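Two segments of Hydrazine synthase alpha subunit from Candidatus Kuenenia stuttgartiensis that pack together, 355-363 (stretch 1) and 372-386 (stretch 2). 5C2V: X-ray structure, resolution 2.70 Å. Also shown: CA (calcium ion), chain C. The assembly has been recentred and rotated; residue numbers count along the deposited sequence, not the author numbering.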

# COMPACT_ATOMS: atom_id res chain seq x y z
N ARG D 355 12.96 -7.41 28.03
CA ARG D 355 12.10 -6.40 28.60
C ARG D 355 12.75 -5.03 28.64
O ARG D 355 12.33 -4.18 29.41
N GLY D 356 13.83 -4.83 27.88
CA GLY D 356 14.39 -3.50 27.71
C GLY D 356 15.77 -3.15 28.22
O GLY D 356 16.25 -2.04 27.99
N ASP D 357 16.43 -4.07 28.91
CA ASP D 357 17.86 -3.90 29.17
C ASP D 357 18.67 -4.62 28.10
O ASP D 357 18.66 -5.85 28.03
N PHE D 358 19.36 -3.86 27.26
CA PHE D 358 20.15 -4.44 26.17
C PHE D 358 21.42 -5.10 26.68
O PHE D 358 22.14 -4.53 27.51
N GLY D 359 21.70 -6.30 26.18
CA GLY D 359 22.89 -7.03 26.57
C GLY D 359 23.41 -7.89 25.43
O GLY D 359 22.76 -8.02 24.40
N ILE D 360 24.59 -8.48 25.61
CA ILE D 360 25.18 -9.32 24.58
C ILE D 360 24.80 -10.78 24.79
O ILE D 360 24.96 -11.33 25.88
N TYR D 361 24.29 -11.41 23.73
CA TYR D 361 23.81 -12.79 23.81
C TYR D 361 24.24 -13.62 22.60
O TYR D 361 24.34 -13.09 21.48
N TRP D 362 24.47 -14.91 22.82
CA TRP D 362 24.66 -15.85 21.73
C TRP D 362 23.31 -16.15 21.09
O TRP D 362 22.36 -16.49 21.79
N PHE D 363 23.22 -16.02 19.78
CA PHE D 363 21.94 -16.24 19.10
C PHE D 363 21.65 -17.72 18.91
O PHE D 363 22.56 -18.53 18.72
N ASP D 372 21.85 -18.06 25.25
CA ASP D 372 22.59 -17.85 26.50
C ASP D 372 23.23 -16.46 26.59
O ASP D 372 23.64 -15.88 25.59
N LYS D 373 23.31 -15.95 27.82
CA LYS D 373 23.87 -14.62 28.07
C LYS D 373 25.40 -14.61 27.97
O LYS D 373 26.07 -15.53 28.43
N VAL D 374 25.94 -13.55 27.37
CA VAL D 374 27.38 -13.33 27.37
C VAL D 374 27.74 -12.36 28.49
O VAL D 374 28.30 -12.76 29.51
N TYR D 375 27.42 -11.09 28.29
CA TYR D 375 27.57 -10.08 29.33
C TYR D 375 26.39 -9.11 29.32
O TYR D 375 26.13 -8.46 28.31
N ASP D 376 25.68 -9.01 30.44
CA ASP D 376 24.62 -8.01 30.56
C ASP D 376 24.77 -7.21 31.85
O ASP D 376 24.59 -7.74 32.95
N ASP D 377 25.08 -5.93 31.71
CA ASP D 377 25.15 -5.01 32.84
C ASP D 377 23.81 -4.29 32.93
O ASP D 377 23.35 -3.73 31.94
N PRO D 378 23.17 -4.33 34.11
CA PRO D 378 21.91 -3.61 34.31
C PRO D 378 22.04 -2.09 34.17
O PRO D 378 21.04 -1.41 33.97
N ASN D 379 23.26 -1.57 34.27
CA ASN D 379 23.49 -0.13 34.20
C ASN D 379 23.87 0.37 32.80
O ASN D 379 24.05 1.57 32.60
N TRP D 380 23.98 -0.54 31.84
CA TRP D 380 24.41 -0.17 30.50
C TRP D 380 23.62 -0.87 29.40
O TRP D 380 23.26 -2.04 29.51
N ASN D 381 23.35 -0.14 28.32
CA ASN D 381 22.92 -0.79 27.10
C ASN D 381 24.16 -1.38 26.45
O ASN D 381 25.08 -0.66 26.08
N ASP D 382 24.17 -2.70 26.32
CA ASP D 382 25.33 -3.41 25.82
C ASP D 382 25.06 -3.85 24.40
O ASP D 382 24.27 -4.77 24.16
N HIS D 383 25.72 -3.20 23.44
CA HIS D 383 25.43 -3.48 22.04
C HIS D 383 26.68 -3.36 21.17
O HIS D 383 27.77 -3.09 21.66
N GLN D 384 26.49 -3.56 19.87
CA GLN D 384 27.58 -3.60 18.89
C GLN D 384 28.70 -4.57 19.27
O GLN D 384 29.86 -4.17 19.37
N PRO D 385 28.36 -5.86 19.47
CA PRO D 385 29.43 -6.82 19.78
C PRO D 385 30.34 -7.06 18.58
O PRO D 385 29.86 -7.31 17.47
N ALA D 386 31.65 -7.00 18.81
CA ALA D 386 32.63 -7.25 17.76
C ALA D 386 33.73 -8.17 18.27
O ALA D 386 34.75 -7.70 18.78

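A calcium ion ties the two stretches together. Stretch 1 supplies one ligand, Phe358 O, at 2.4 Å from the ion CA. Stretch 2 supplies four: Asp376 OD2 and Asp382 OD2, each 2.4 Å from CA, Asp377 O at 2.3 Å and Trp380 O at 2.2 Å. The type I turn from Asp377 to Trp380 brings the last two carbonyls to the metal. Asp376 (chi1 t) and Asp382 (chi1 m) both point toward stretch 1. Shared coordination accounts for the short gap of 3.3 Å between Phe358 O and Asp376 OD2. Asp382 OD2 also accepts a hydrogen bond from Asp377 N at 2.9 Å, which braces the loop.

Asp357 (chi1 t) starts sideways, but its end comes nearer. Its OD2 lies 3.0 Å from Asp376 OD2. Both atoms are acceptors, so this is a close approach of like charges and not a hydrogen bond.

Backbone hydrogen bonds set the register. Asp382 N donates to Phe358 O (3.0 Å), Ile360 N to Tyr375 O (3.1 Å), Val374 N to Ile360 O (2.8 Å) and Trp362 N to Asp372 O (3.1 Å). Asn381 (chi1 m) adds a side-chain acceptor: Phe358 N makes a weak hydrogen bond to its OD1 at 3.4 Å. The same OD1 sits at the edge of the Phe358 ring.

Apolar packing centres on Ile360 (m, m), the residue with the largest covered area. Its CG2 is 3.9 Å from Val374 CB, and its CD1 is 3.8 Å from Pro385 CB. Val374 (t) also places CG2 over one face of the Trp362 ring, 3.6 Å from CD1 of Trp362 (chi1 m), in a CH-pi contact.

Tyr361 (chi1 m) and Lys373 (chi1 t) share a sheet face. Tyr361 CE2 lies 3.7 Å from Lys373 CB, while the lysine end leads away.

Gly359 leaves room for Asp376: a CB there would clash with its CG.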

# COMPACT_ATOMS: atom_id res chain seq x y z
CB ARG D 355 11.60 -6.83 29.98
CG ARG D 355 10.34 -7.67 29.83
CD ARG D 355 9.44 -7.07 28.75
NE ARG D 355 8.43 -8.00 28.23
CZ ARG D 355 8.47 -8.51 27.00
NH1 ARG D 355 9.45 -8.20 26.18
NH2 ARG D 355 7.52 -9.35 26.61
CB ASP D 357 18.23 -4.41 30.56
CG ASP D 357 19.62 -3.98 30.98
OD1 ASP D 357 20.02 -2.84 30.66
OD2 ASP D 357 20.33 -4.79 31.63
CB PHE D 358 20.51 -3.37 25.13
CG PHE D 358 19.43 -3.11 24.12
CD1 PHE D 358 19.16 -4.03 23.13
CD2 PHE D 358 18.70 -1.93 24.15
CE1 PHE D 358 18.16 -3.80 22.19
CE2 PHE D 358 17.70 -1.69 23.22
CZ PHE D 358 17.44 -2.63 22.24
CB ILE D 360 26.71 -9.19 24.56
CG1 ILE D 360 27.12 -7.71 24.44
CG2 ILE D 360 27.30 -9.99 23.41
CD1 ILE D 360 26.57 -7.03 23.21
CB TYR D 361 22.29 -12.83 23.94
CG TYR D 361 21.73 -12.14 25.17
CD1 TYR D 361 21.50 -10.77 25.18
CD2 TYR D 361 21.42 -12.86 26.31
CE1 TYR D 361 21.00 -10.14 26.30
CE2 TYR D 361 20.91 -12.24 27.44
CZ TYR D 361 20.70 -10.87 27.42
OH TYR D 361 20.19 -10.25 28.54
CB TRP D 362 25.31 -17.15 22.22
CG TRP D 362 26.77 -17.03 22.52
CD1 TRP D 362 27.36 -17.10 23.75
CD2 TRP D 362 27.82 -16.82 21.57
NE1 TRP D 362 28.72 -16.94 23.62
CE2 TRP D 362 29.03 -16.77 22.30
CE3 TRP D 362 27.86 -16.67 20.18
CZ2 TRP D 362 30.26 -16.58 21.68
CZ3 TRP D 362 29.08 -16.47 19.57
CH2 TRP D 362 30.27 -16.43 20.32
CB PHE D 363 21.91 -15.51 17.76
CG PHE D 363 20.54 -15.43 17.15
CD1 PHE D 363 19.66 -14.44 17.53
CD2 PHE D 363 20.14 -16.35 16.19
CE1 PHE D 363 18.39 -14.37 16.98
CE2 PHE D 363 18.87 -16.28 15.63
CZ PHE D 363 18.00 -15.29 16.03
CB ASP D 372 23.68 -18.91 26.65
CG ASP D 372 23.17 -20.31 26.38
OD1 ASP D 372 22.69 -20.97 27.33
OD2 ASP D 372 23.24 -20.76 25.22
CB LYS D 373 23.44 -14.12 29.45
CG LYS D 373 23.94 -12.73 29.80
CD LYS D 373 23.67 -12.38 31.25
CE LYS D 373 24.42 -13.32 32.19
NZ LYS D 373 24.17 -12.98 33.62
CB VAL D 374 27.87 -12.78 26.02
CG1 VAL D 374 29.38 -12.57 26.05
CG2 VAL D 374 27.49 -13.72 24.89
CB TYR D 375 28.89 -9.33 29.16
CG TYR D 375 29.17 -8.31 30.24
CD1 TYR D 375 29.66 -8.69 31.48
CD2 TYR D 375 28.95 -6.96 30.01
CE1 TYR D 375 29.92 -7.76 32.47
CE2 TYR D 375 29.21 -6.01 30.99
CZ TYR D 375 29.69 -6.42 32.22
OH TYR D 375 29.95 -5.49 33.20
CB ASP D 376 23.24 -8.67 30.50
CG ASP D 376 22.11 -7.66 30.50
OD1 ASP D 376 20.97 -8.04 30.85
OD2 ASP D 376 22.36 -6.48 30.15
CB ASP D 377 26.30 -4.02 32.66
CG ASP D 377 26.63 -3.25 33.93
OD1 ASP D 377 25.74 -3.09 34.79
OD2 ASP D 377 27.78 -2.80 34.07
CB PRO D 378 21.52 -3.98 35.74
CG PRO D 378 22.18 -5.30 35.98
CD PRO D 378 23.48 -5.22 35.24
CB ASN D 379 24.58 0.28 35.19
CG ASN D 379 24.18 0.01 36.63
OD1 ASN D 379 23.36 -0.86 36.91
ND2 ASN D 379 24.76 0.77 37.55
CB TRP D 380 25.90 -0.48 30.30
CG TRP D 380 26.82 0.28 31.20
CD1 TRP D 380 27.27 -0.12 32.43
CD2 TRP D 380 27.44 1.55 30.95
NE1 TRP D 380 28.12 0.83 32.96
CE2 TRP D 380 28.24 1.86 32.06
CE3 TRP D 380 27.38 2.45 29.88
CZ2 TRP D 380 28.97 3.04 32.15
CZ3 TRP D 380 28.12 3.62 29.96
CH2 TRP D 380 28.90 3.90 31.09
CB ASN D 381 22.22 0.18 26.15
CG ASN D 381 20.74 0.32 26.45
OD1 ASN D 381 20.11 -0.60 26.97
ND2 ASN D 381 20.17 1.47 26.11
CB ASP D 382 25.66 -4.60 26.73
CG ASP D 382 25.76 -4.21 28.19
OD1 ASP D 382 26.55 -3.29 28.50
OD2 ASP D 382 25.05 -4.80 29.04
CB HIS D 383 24.34 -2.54 21.52
CG HIS D 383 24.77 -1.11 21.38
ND1 HIS D 383 25.18 -0.34 22.44
CD2 HIS D 383 24.84 -0.31 20.29
CE1 HIS D 383 25.50 0.87 22.02
NE2 HIS D 383 25.30 0.91 20.71
CB GLN D 384 28.17 -2.19 18.71
CG GLN D 384 27.26 -1.22 17.98
CD GLN D 384 27.87 0.16 17.86
OE1 GLN D 384 28.70 0.56 18.67
NE2 GLN D 384 27.46 0.90 16.83
CB PRO D 385 28.66 -8.09 20.16
CG PRO D 385 27.40 -7.99 19.39
CD PRO D 385 27.05 -6.53 19.32
CB ALA D 386 33.22 -5.94 17.26
CA CA C . 22.80 -4.19 29.75